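Local structure of cytochrome P450 reductase (Amycolatopsis methanolica 239, 5OGX) at residues Gly30-Asn35 with Arg95-Leu100; Val238-Gly243 with Pro264-Val269; Ala114-Arg119 with Val165-Gly170. The protein transfers electrons from NADH, through FAD and a [2Fe-2S] cluster, to the cytochrome P450 subunit of a two-component system that O-demethylates lignin-derived aromatic compounds. One frame throughout, in Å; residues are numbered along the deposited sequence.

Contact 1 of 3, residues Gly30-Asn35 with Arg95-Leu100; sequences GVWMPN and RVTHPL. With NA (sodium ion), chain D.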
loop_
_atom_site.group_PDB
_atom_site.type_symbol
_atom_site.label_atom_id
_atom_site.label_comp_id
_atom_site.label_asym_id
_atom_site.label_seq_id
_atom_site.Cartn_x
_atom_site.Cartn_y
_atom_site.Cartn_z
ATOM N N GLY A 30 17.034 6.716 4.043
ATOM C CA GLY A 30 16.829 5.520 4.838
ATOM C C GLY A 30 16.323 5.780 6.239
ATOM O O GLY A 30 16.498 4.928 7.114
ATOM N N VAL A 31 15.723 6.948 6.478
ATOM C CA VAL A 31 15.233 7.356 7.793
ATOM C C VAL A 31 13.718 7.245 7.747
ATOM O O VAL A 31 13.069 7.961 6.975
ATOM C CB VAL A 31 15.657 8.790 8.143
ATOM C CG1 VAL A 31 14.985 9.234 9.443
ATOM C CG2 VAL A 31 17.176 8.904 8.218
ATOM N N TRP A 32 13.155 6.353 8.556
ATOM C CA TRP A 32 11.734 6.046 8.438
ATOM C C TRP A 32 10.866 7.064 9.163
ATOM O O TRP A 32 11.200 7.544 10.251
ATOM C CB TRP A 32 11.422 4.662 8.999
ATOM C CG TRP A 32 9.953 4.353 8.867
ATOM C CD1 TRP A 32 9.281 4.007 7.724
ATOM C CD2 TRP A 32 8.981 4.404 9.908
ATOM N NE1 TRP A 32 7.936 3.821 7.999
ATOM C CE2 TRP A 32 7.734 4.051 9.342
ATOM C CE3 TRP A 32 9.049 4.698 11.285
ATOM C CZ2 TRP A 32 6.554 4.008 10.091
ATOM C CZ3 TRP A 32 7.882 4.639 12.032
ATOM C CH2 TRP A 32 6.650 4.290 11.435
ATOM N N MET A 33 9.729 7.362 8.562
ATOM C CA MET A 33 8.612 7.924 9.301
ATOM C C MET A 33 7.338 7.468 8.615
ATOM O O MET A 33 7.370 7.075 7.443
ATOM C CB MET A 33 8.687 9.450 9.357
ATOM C CG MET A 33 8.759 10.068 7.980
ATOM S SD MET A 33 8.467 11.849 8.082
ATOM C CE MET A 33 9.461 12.297 9.522
ATOM N N PRO A 34 6.209 7.475 9.322
ATOM C CA PRO A 34 4.988 6.880 8.758
ATOM C C PRO A 34 4.551 7.564 7.477
ATOM O O PRO A 34 4.662 8.780 7.321
ATOM C CB PRO A 34 3.940 7.070 9.863
ATOM C CG PRO A 34 4.688 7.411 11.096
ATOM C CD PRO A 34 6.045 7.901 10.722
ATOM N N ASN A 35 4.069 6.764 6.549
ATOM C CA ASN A 35 3.637 7.233 5.275
ATOM C C ASN A 35 2.741 6.196 4.603
ATOM O O ASN A 35 3.015 5.067 4.695
ATOM C CB ASN A 35 4.826 7.576 4.401
ATOM C CG ASN A 35 5.624 6.388 3.992
ATOM O OD1 ASN A 35 5.478 5.895 2.927
ATOM N ND2 ASN A 35 6.498 5.982 4.829
ATOM N N ARG A 95 13.981 5.257 12.852
ATOM C CA ARG A 95 14.577 3.944 12.635
ATOM C C ARG A 95 14.975 3.772 11.170
ATOM O O ARG A 95 14.507 4.489 10.286
ATOM C CB ARG A 95 13.605 2.835 13.029
ATOM C CG ARG A 95 12.370 2.719 12.132
ATOM C CD ARG A 95 11.682 1.364 12.316
ATOM N NE ARG A 95 10.372 1.264 11.667
ATOM C CZ ARG A 95 10.182 1.014 10.371
ATOM N NH1 ARG A 95 11.222 0.864 9.562
ATOM N NH2 ARG A 95 8.945 0.917 9.873
ATOM N N VAL A 96 15.838 2.784 10.921
ATOM C CA VAL A 96 16.260 2.463 9.558
ATOM C C VAL A 96 15.090 1.928 8.741
ATOM O O VAL A 96 14.264 1.145 9.234
ATOM C CB VAL A 96 17.404 1.435 9.603
ATOM C CG1 VAL A 96 17.874 1.093 8.197
ATOM C CG2 VAL A 96 18.542 1.978 10.448
ATOM N N THR A 97 15.029 2.327 7.470
ATOM C CA THR A 97 14.128 1.691 6.523
ATOM C C THR A 97 14.851 1.515 5.198
ATOM O O THR A 97 15.947 2.041 4.987
ATOM C CB THR A 97 12.826 2.485 6.333
ATOM O OG1 THR A 97 11.892 1.697 5.579
ATOM C CG2 THR A 97 13.075 3.812 5.610
ATOM N N HIS A 98 14.239 0.728 4.320
ATOM C CA HIS A 98 14.736 0.606 2.957
ATOM C C HIS A 98 14.727 1.975 2.292
ATOM O O HIS A 98 13.704 2.667 2.329
ATOM C CB HIS A 98 13.865 -0.362 2.159
ATOM C CG HIS A 98 13.696 -1.692 2.819
ATOM N ND1 HIS A 98 14.759 -2.533 3.062
ATOM C CD2 HIS A 98 12.596 -2.323 3.292
ATOM C CE1 HIS A 98 14.321 -3.630 3.657
ATOM N NE2 HIS A 98 13.012 -3.525 3.810
ATOM N N PRO A 99 15.818 2.393 1.664
ATOM C CA PRO A 99 15.856 3.739 1.084
ATOM C C PRO A 99 14.900 3.880 -0.091
ATOM O O PRO A 99 14.808 3.008 -0.958
ATOM C CB PRO A 99 17.311 3.886 0.628
ATOM C CG PRO A 99 17.733 2.455 0.326
ATOM C CD PRO A 99 17.023 1.606 1.362
ATOM N N LEU A 100 14.194 5.000 -0.114
ATOM C CA LEU A 100 13.431 5.387 -1.292
ATOM C C LEU A 100 14.398 5.739 -2.413
ATOM O O LEU A 100 15.324 6.525 -2.205
ATOM C CB LEU A 100 12.547 6.590 -0.963
ATOM C CG LEU A 100 11.752 7.250 -2.088
ATOM C CD1 LEU A 100 10.746 6.249 -2.650
ATOM C CD2 LEU A 100 11.030 8.485 -1.551
HETATM NA NA NA D . 5.804 11.164 8.673
#
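Arg95 lays its guanidinium flat over the indole of Trp32, the planes only 10° apart and the two centres 3.8 Å from each other. Its side chain starts with CG between the backbone N and the carbonyl carbon (chi1 68°), a turn that brings CG to 3.8 Å from Trp32 CB. The chain then runs extended to NE, which passes over CE3 of the six-membered ring. CZ follows above the five-membered ring in a cation-pi contact, and NH2 reaches the middle of the indole, 3.4 Å from Trp32 CE2. NH1 turns back instead and donates to Val96 O, in the guanidinium plane, which, with the stack, limits rotation of the group. An alanine at Arg95 would probably leave this indole face without its cation and open a gap over the ring.

The backbones meet in a single bridge: Trp32 N donates to Arg95 O at 2.9 Å, and Thr97 N donates to Gly30 O at 3.0 Å. Gly30, at positive phi, closes helix 22-28 as the C-prime residue of a Schellman motif. Farther along, the sodium ion is held by Met33 SD at 2.8 Å and Pro34 O at 3.0 Å, while Asn35 touches the iron-sulfur cluster. The contact thus ties the cluster-binding loop to the linker that leads into strand 101-114. With Trp32 NE1 bonded to Asp196 OD1, the indole is held by its N-H as well as by its face, and the nearby cation would probably strengthen that N-H as a donor.

Contact 2 of 3, residues Val238-Gly243 with Pro264-Val269; sequences VLLYHG and PGFRFV
Phe266 and Val238 begin the pairing of two parallel strands of the NAD-binding domain, joined through helix 253-262 as a beta-alpha-beta unit. Just ahead of the second strand, Gly265 O accepts from Val238 N at 3.0 Å. Phe266 sets CD1 3.8 Å from Val238 CG1, and its CE1 reaches Leu240 CB; Ile259 and Ala260 of the crossover helix also touch this side chain. Arg267 is bonded on both sides of its backbone, N to Val238 O and O to Leu240 N. Its side chain goes to the other face of the sheet, beside Leu239 and pointing the same way, with Leu239 CD2 3.5 Å from Arg267 CG and over one face of the guanidinium. Phe268 returns to the face of Val238, Leu240 and Phe266. Leu240 CG lies at the edge of its ring, in plane and 3.7 Å from Phe268 CD1, while Phe268 CZ meets His242 CB; Phe256 stacks on this ring. Val269 donates to Leu240 O and accepts from His242 N. On the Arg267 face it lies alongside Tyr241, whose hydroxyl is bonded to Asp292, and here Val269 CB comes to 3.5 Å from Tyr241 CD2.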
loop_
_atom_site.group_PDB
_atom_site.type_symbol
_atom_site.label_atom_id
_atom_site.label_comp_id
_atom_site.label_asym_id
_atom_site.label_seq_id
_atom_site.Cartn_x
_atom_site.Cartn_y
_atom_site.Cartn_z
ATOM N N VAL A 238 -4.497 -18.172 7.537
ATOM C CA VAL A 238 -4.500 -16.973 6.703
ATOM C C VAL A 238 -5.747 -17.063 5.835
ATOM O O VAL A 238 -5.837 -17.946 4.972
ATOM C CB VAL A 238 -3.235 -16.883 5.837
ATOM C CG1 VAL A 238 -3.316 -15.709 4.860
ATOM C CG2 VAL A 238 -1.979 -16.818 6.698
ATOM N N LEU A 239 -6.720 -16.183 6.070
ATOM C CA LEU A 239 -7.958 -16.147 5.303
ATOM C C LEU A 239 -7.912 -14.939 4.375
ATOM O O LEU A 239 -7.858 -13.792 4.844
ATOM C CB LEU A 239 -9.181 -16.067 6.212
ATOM C CG LEU A 239 -9.375 -17.113 7.301
ATOM C CD1 LEU A 239 -10.759 -16.933 7.906
ATOM C CD2 LEU A 239 -9.229 -18.496 6.734
ATOM N N LEU A 240 -7.911 -15.189 3.069
ATOM C CA LEU A 240 -7.766 -14.129 2.079
ATOM C C LEU A 240 -9.065 -14.036 1.280
ATOM O O LEU A 240 -9.418 -14.973 0.558
ATOM C CB LEU A 240 -6.573 -14.419 1.171
ATOM C CG LEU A 240 -6.359 -13.520 -0.039
ATOM C CD1 LEU A 240 -6.302 -12.043 0.362
ATOM C CD2 LEU A 240 -5.092 -13.953 -0.764
ATOM N N TYR A 241 -9.793 -12.930 1.436
ATOM C CA TYR A 241 -11.059 -12.727 0.735
ATOM C C TYR A 241 -10.843 -11.721 -0.384
ATOM O O TYR A 241 -10.239 -10.667 -0.162
ATOM C CB TYR A 241 -12.159 -12.220 1.677
ATOM C CG TYR A 241 -12.526 -13.176 2.787
ATOM C CD1 TYR A 241 -11.760 -13.243 3.934
ATOM C CD2 TYR A 241 -13.648 -14.005 2.684
ATOM C CE1 TYR A 241 -12.078 -14.109 4.960
ATOM C CE2 TYR A 241 -13.977 -14.884 3.706
ATOM C CZ TYR A 241 -13.193 -14.924 4.846
ATOM O OH TYR A 241 -13.489 -15.775 5.887
ATOM N N HIS A 242 -11.340 -12.031 -1.581
ATOM C CA HIS A 242 -11.215 -11.129 -2.725
ATOM C C HIS A 242 -12.604 -10.618 -3.096
ATOM O O HIS A 242 -13.427 -11.376 -3.616
ATOM C CB HIS A 242 -10.555 -11.842 -3.903
ATOM C CG HIS A 242 -10.177 -10.923 -5.021
ATOM N ND1 HIS A 242 -9.952 -11.363 -6.309
ATOM C CD2 HIS A 242 -9.966 -9.582 -5.035
ATOM C CE1 HIS A 242 -9.629 -10.331 -7.071
ATOM N NE2 HIS A 242 -9.615 -9.240 -6.320
ATOM N N GLY A 243 -12.865 -9.335 -2.832
ATOM C CA GLY A 243 -14.189 -8.797 -3.103
ATOM C C GLY A 243 -14.246 -8.156 -4.474
ATOM O O GLY A 243 -13.531 -7.184 -4.738
ATOM N N PRO A 264 -2.251 -25.690 4.913
ATOM C CA PRO A 264 -3.621 -26.103 5.258
ATOM C C PRO A 264 -4.417 -25.051 5.995
ATOM O O PRO A 264 -5.649 -25.156 6.033
ATOM C CB PRO A 264 -3.405 -27.351 6.132
ATOM C CG PRO A 264 -2.016 -27.835 5.748
ATOM C CD PRO A 264 -1.244 -26.555 5.542
ATOM N N GLY A 265 -3.758 -24.037 6.570
ATOM C CA GLY A 265 -4.449 -22.943 7.227
ATOM C C GLY A 265 -4.833 -21.800 6.322
ATOM O O GLY A 265 -5.516 -20.863 6.759
ATOM N N PHE A 266 -4.416 -21.856 5.058
ATOM C CA PHE A 266 -4.720 -20.812 4.094
ATOM C C PHE A 266 -6.031 -21.122 3.388
ATOM O O PHE A 266 -6.297 -22.274 3.012
ATOM C CB PHE A 266 -3.596 -20.690 3.060
ATOM C CG PHE A 266 -3.898 -19.714 1.950
ATOM C CD1 PHE A 266 -3.725 -18.346 2.148
ATOM C CD2 PHE A 266 -4.389 -20.155 0.732
ATOM C CE1 PHE A 266 -4.001 -17.439 1.116
ATOM C CE2 PHE A 266 -4.675 -19.261 -0.292
ATOM C CZ PHE A 266 -4.487 -17.896 -0.095
ATOM N N ARG A 267 -6.855 -20.091 3.216
ATOM C CA ARG A 267 -8.054 -20.194 2.393
ATOM C C ARG A 267 -8.154 -18.959 1.525
ATOM O O ARG A 267 -7.864 -17.852 1.980
ATOM C CB ARG A 267 -9.342 -20.327 3.229
ATOM C CG ARG A 267 -9.205 -21.172 4.480
ATOM C CD ARG A 267 -10.493 -21.909 4.850
ATOM N NE ARG A 267 -11.559 -21.011 5.293
ATOM C CZ ARG A 267 -12.115 -21.028 6.505
ATOM N NH1 ARG A 267 -11.697 -21.882 7.433
ATOM N NH2 ARG A 267 -13.086 -20.173 6.795
ATOM N N PHE A 268 -8.581 -19.151 0.285
ATOM C CA PHE A 268 -8.859 -18.059 -0.636
ATOM C C PHE A 268 -10.345 -18.070 -0.960
ATOM O O PHE A 268 -10.876 -19.095 -1.403
ATOM C CB PHE A 268 -8.046 -18.193 -1.928
ATOM C CG PHE A 268 -8.251 -17.064 -2.876
ATOM C CD1 PHE A 268 -7.753 -15.798 -2.571
ATOM C CD2 PHE A 268 -8.948 -17.245 -4.058
ATOM C CE1 PHE A 268 -7.932 -14.745 -3.435
ATOM C CE2 PHE A 268 -9.141 -16.185 -4.928
ATOM C CZ PHE A 268 -8.633 -14.937 -4.616
ATOM N N VAL A 269 -11.002 -16.932 -0.768
ATOM C CA VAL A 269 -12.459 -16.849 -0.851
ATOM C C VAL A 269 -12.878 -15.679 -1.735
ATOM O O VAL A 269 -12.894 -14.521 -1.279
ATOM C CB VAL A 269 -13.090 -16.694 0.540
ATOM C CG1 VAL A 269 -14.612 -16.719 0.445
ATOM C CG2 VAL A 269 -12.567 -17.753 1.499
#

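Contact 3 of 3, residues Ala114-Arg119 with Val165-Gly170; sequences ARDTRR and VRRVPG. With FAD (flavin-adenine dinucleotide), chain B.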
loop_
_atom_site.group_PDB
_atom_site.type_symbol
_atom_site.label_atom_id
_atom_site.label_comp_id
_atom_site.label_asym_id
_atom_site.label_seq_id
_atom_site.Cartn_x
_atom_site.Cartn_y
_atom_site.Cartn_z
ATOM N N ALA A 114 -8.002 -10.269 -16.311
ATOM C CA ALA A 114 -9.394 -10.349 -15.882
ATOM C C ALA A 114 -10.095 -9.095 -16.385
ATOM O O ALA A 114 -9.457 -8.182 -16.917
ATOM C CB ALA A 114 -9.515 -10.486 -14.358
ATOM N N ARG A 115 -11.417 -9.060 -16.218
ATOM C CA ARG A 115 -12.182 -7.886 -16.621
ATOM C C ARG A 115 -11.565 -6.621 -16.039
ATOM O O ARG A 115 -11.394 -6.504 -14.821
ATOM C CB ARG A 115 -13.637 -8.004 -16.173
ATOM C CG ARG A 115 -14.465 -6.770 -16.516
ATOM C CD ARG A 115 -15.952 -7.050 -16.372
ATOM N NE ARG A 115 -16.311 -7.400 -14.999
ATOM C CZ ARG A 115 -17.527 -7.791 -14.626
ATOM N NH1 ARG A 115 -17.776 -8.090 -13.360
ATOM N NH2 ARG A 115 -18.493 -7.879 -15.527
ATOM N N ASP A 116 -11.203 -5.692 -16.928
ATOM C CA ASP A 116 -10.625 -4.399 -16.553
ATOM C C ASP A 116 -9.389 -4.539 -15.666
ATOM O O ASP A 116 -9.105 -3.654 -14.861
ATOM C CB ASP A 116 -11.654 -3.511 -15.848
ATOM C CG ASP A 116 -12.718 -2.990 -16.788
ATOM O OD1 ASP A 116 -12.451 -2.897 -18.002
ATOM O OD2 ASP A 116 -13.822 -2.672 -16.303
ATOM N N THR A 117 -8.635 -5.628 -15.801
ATOM C CA THR A 117 -7.510 -5.888 -14.910
ATOM C C THR A 117 -6.290 -6.292 -15.720
ATOM O O THR A 117 -6.384 -7.153 -16.603
ATOM C CB THR A 117 -7.844 -6.985 -13.887
ATOM O OG1 THR A 117 -9.068 -6.663 -13.219
ATOM C CG2 THR A 117 -6.733 -7.091 -12.859
ATOM N N ARG A 118 -5.147 -5.678 -15.412
ATOM C CA ARG A 118 -3.888 -6.007 -16.060
ATOM C C ARG A 118 -2.806 -6.314 -15.036
ATOM O O ARG A 118 -2.728 -5.672 -13.983
ATOM C CB ARG A 118 -3.417 -4.873 -16.953
ATOM C CG ARG A 118 -4.067 -4.925 -18.314
ATOM C CD ARG A 118 -3.632 -3.802 -19.229
ATOM N NE ARG A 118 -3.963 -4.188 -20.598
ATOM C CZ ARG A 118 -3.449 -3.652 -21.699
ATOM N NH1 ARG A 118 -2.555 -2.669 -21.629
ATOM N NH2 ARG A 118 -3.842 -4.112 -22.883
ATOM N N ARG A 119 -1.956 -7.277 -15.372
ATOM C CA ARG A 119 -0.708 -7.500 -14.660
ATOM C C ARG A 119 0.394 -6.760 -15.399
ATOM O O ARG A 119 0.477 -6.822 -16.628
ATOM C CB ARG A 119 -0.369 -8.992 -14.566
ATOM C CG ARG A 119 0.628 -9.317 -13.442
ATOM C CD ARG A 119 1.244 -10.710 -13.576
ATOM N NE ARG A 119 0.257 -11.736 -13.923
ATOM C CZ ARG A 119 -0.539 -12.345 -13.046
ATOM N NH1 ARG A 119 -0.484 -12.040 -11.745
ATOM N NH2 ARG A 119 -1.396 -13.263 -13.473
ATOM N N VAL A 165 -3.305 -3.856 -11.919
ATOM C CA VAL A 165 -3.861 -2.546 -12.238
ATOM C C VAL A 165 -5.315 -2.697 -12.657
ATOM O O VAL A 165 -5.621 -3.439 -13.595
ATOM C CB VAL A 165 -3.051 -1.867 -13.353
ATOM C CG1 VAL A 165 -3.560 -0.443 -13.579
ATOM C CG2 VAL A 165 -1.570 -1.869 -12.994
ATOM N N ARG A 166 -6.200 -1.959 -11.997
ATOM C CA ARG A 166 -7.606 -1.912 -12.380
ATOM C C ARG A 166 -7.869 -0.688 -13.253
ATOM O O ARG A 166 -7.463 0.430 -12.906
ATOM C CB ARG A 166 -8.500 -1.882 -11.142
ATOM C CG ARG A 166 -9.972 -1.744 -11.469
ATOM C CD ARG A 166 -10.675 -3.089 -11.519
ATOM N NE ARG A 166 -12.094 -2.926 -11.823
ATOM C CZ ARG A 166 -13.009 -2.526 -10.944
ATOM N NH1 ARG A 166 -14.277 -2.402 -11.319
ATOM N NH2 ARG A 166 -12.661 -2.255 -9.692
ATOM N N ARG A 167 -8.544 -0.901 -14.385
ATOM C CA ARG A 167 -8.874 0.195 -15.286
ATOM C C ARG A 167 -9.937 1.089 -14.664
ATOM O O ARG A 167 -11.004 0.615 -14.268
ATOM C CB ARG A 167 -9.372 -0.348 -16.633
ATOM C CG ARG A 167 -9.397 0.692 -17.759
ATOM C CD ARG A 167 -9.898 0.084 -19.084
ATOM N NE ARG A 167 -11.285 -0.362 -18.968
ATOM C CZ ARG A 167 -12.344 0.423 -19.143
ATOM N NH1 ARG A 167 -12.190 1.704 -19.474
ATOM N NH2 ARG A 167 -13.566 -0.074 -18.998
ATOM N N VAL A 168 -9.657 2.382 -14.593
ATOM C CA VAL A 168 -10.629 3.377 -14.150
ATOM C C VAL A 168 -11.103 4.146 -15.381
ATOM O O VAL A 168 -10.281 4.776 -16.059
ATOM C CB VAL A 168 -10.026 4.325 -13.099
ATOM C CG1 VAL A 168 -10.998 5.440 -12.770
ATOM C CG2 VAL A 168 -9.623 3.539 -11.835
ATOM N N PRO A 169 -12.389 4.089 -15.732
ATOM C CA PRO A 169 -12.873 4.817 -16.911
ATOM C C PRO A 169 -12.526 6.296 -16.848
ATOM O O PRO A 169 -12.754 6.969 -15.836
ATOM C CB PRO A 169 -14.386 4.591 -16.861
ATOM C CG PRO A 169 -14.518 3.249 -16.207
ATOM C CD PRO A 169 -13.434 3.224 -15.154
ATOM N N GLY A 170 -11.955 6.799 -17.942
ATOM C CA GLY A 170 -11.511 8.174 -18.006
ATOM C C GLY A 170 -10.264 8.482 -17.213
ATOM O O GLY A 170 -9.910 9.656 -17.088
HETATM P PA FAD B . -7.628 9.378 -12.365
HETATM O O1A FAD B . -7.355 10.148 -13.635
HETATM O O2A FAD B . -6.860 9.878 -11.165
HETATM O O5B FAD B . -9.235 9.416 -11.993
HETATM C C5B FAD B . -10.179 9.561 -13.029
HETATM C C4B FAD B . -11.554 9.863 -12.366
HETATM O O4B FAD B . -12.008 8.785 -11.788
HETATM C C3B FAD B . -11.385 10.898 -11.240
HETATM O O3B FAD B . -12.478 11.701 -11.210
HETATM C C2B FAD B . -11.260 10.040 -9.959
HETATM O O2B FAD B . -11.649 10.811 -8.739
HETATM C C1B FAD B . -12.039 9.016 -10.189
HETATM N N9A FAD B . -11.506 7.794 -9.644
HETATM C C8A FAD B . -10.235 7.566 -9.289
HETATM N N7A FAD B . -10.151 6.299 -8.859
HETATM C C5A FAD B . -11.374 5.749 -8.965
HETATM C C6A FAD B . -11.833 4.488 -8.665
HETATM N N6A FAD B . -11.308 3.240 -8.141
HETATM N N1A FAD B . -13.108 4.180 -8.866
HETATM C C2A FAD B . -13.961 5.110 -9.364
HETATM N N3A FAD B . -13.516 6.356 -9.664
HETATM C C4A FAD B . -12.213 6.665 -9.458
HETATM N N1 FAD B . -4.709 0.999 -8.104
HETATM C C2 FAD B . -4.580 -0.313 -8.726
HETATM O O2 FAD B . -5.217 -0.582 -9.689
HETATM N N3 FAD B . -3.636 -1.287 -8.161
HETATM C C4 FAD B . -2.842 -1.022 -7.001
HETATM O O4 FAD B . -2.103 -1.839 -6.565
HETATM C C4X FAD B . -3.014 0.322 -6.369
HETATM N N5 FAD B . -2.217 0.636 -5.223
HETATM C C5X FAD B . -2.407 1.948 -4.609
HETATM C C6 FAD B . -1.676 2.232 -3.452
HETATM C C7 FAD B . -1.866 3.492 -2.879
HETATM C C7M FAD B . -0.979 3.639 -1.644
HETATM C C8 FAD B . -2.743 4.420 -3.435
HETATM C C8M FAD B . -2.875 5.773 -2.745
HETATM C C9 FAD B . -3.477 4.128 -4.580
HETATM C C9A FAD B . -3.305 2.883 -5.151
HETATM N N10 FAD B . -4.085 2.584 -6.365
HETATM C C10 FAD B . -3.929 1.289 -6.936
HETATM C "C1'" FAD B . -4.965 3.591 -6.982
HETATM C "C2'" FAD B . -4.052 4.149 -8.154
HETATM O "O2'" FAD B . -2.872 4.803 -7.707
HETATM C "C3'" FAD B . -4.764 5.147 -9.095
HETATM O "O3'" FAD B . -5.422 6.093 -8.303
HETATM C "C4'" FAD B . -5.788 4.436 -10.000
HETATM O "O4'" FAD B . -5.130 3.532 -10.847
HETATM C "C5'" FAD B . -6.565 5.452 -10.865
HETATM O "O5'" FAD B . -5.651 6.360 -11.449
HETATM P P FAD B . -6.014 7.040 -12.897
HETATM O O1P FAD B . -4.943 8.050 -13.204
HETATM O O2P FAD B . -6.260 5.983 -13.948
HETATM O O3P FAD B . -7.452 7.782 -12.642
#
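This antiparallel strand pair forms part of the FAD-binding site, and Asp116 and Arg167 join side chains just past the last bridge of the sheet. Arg118 and Val165 form a hydrogen-bonded pair, Arg118 N to Val165 O at 2.9 Å and Val165 N to Arg118 O at 2.8 Å. Thr117 and Arg166 follow as a non-hydrogen-bonded pair, and then Arg167 N donates to Asp116 O at 2.8 Å. Asp116 sits in the type II turn from Ala114 to Thr117, and Thr117 OG1 donates within it to Arg115 O.

The salt bridge is side-on. Arg167 NE, 3.0 Å from Asp116 OD1, and NH2, 3.2 Å from the same oxygen, both point at it within the guanidinium plane. The carboxylate is turned 68° to that plane, and both donors reach OD1 from one face of it. The bend at chi3 (64°) turns Arg167 NE toward OD1, and NH1 continues to Asp175.

On the flavin side Arg166 N gives an almost straight bond to FAD O2 at 2.9 Å, while Val168 CG1 packs against the adenosine part, 3.6 Å from FAD O4B. The same short run of backbone thus holds the isoalloxazine and the neighbouring strand. An N-H aimed at O2 would be expected to stabilise negative charge at the N1-C2 end of a reduced flavin.

How the contacts relate
Along the chain the order is contact 1, contact 3, contact 2, and each belongs to a different part of the reductase. Contact 1 sits where the iron-sulfur domain meets the chain leading to the FAD domain; contact 3 lies at the edge of the antiparallel sheet of the FAD-binding domain; contact 2 lies in the parallel sheet of the NAD-binding domain. Contacts 2 and 3 come within about 7 Å at their nearest atoms, whereas contact 1 stands about 20 and 18 Å from them, across the centre of the chain. FAD lies about 13 Å from the Trp32 side chain and about 10 Å from that of His242, consistent with electrons passing from NADH through it to the cluster.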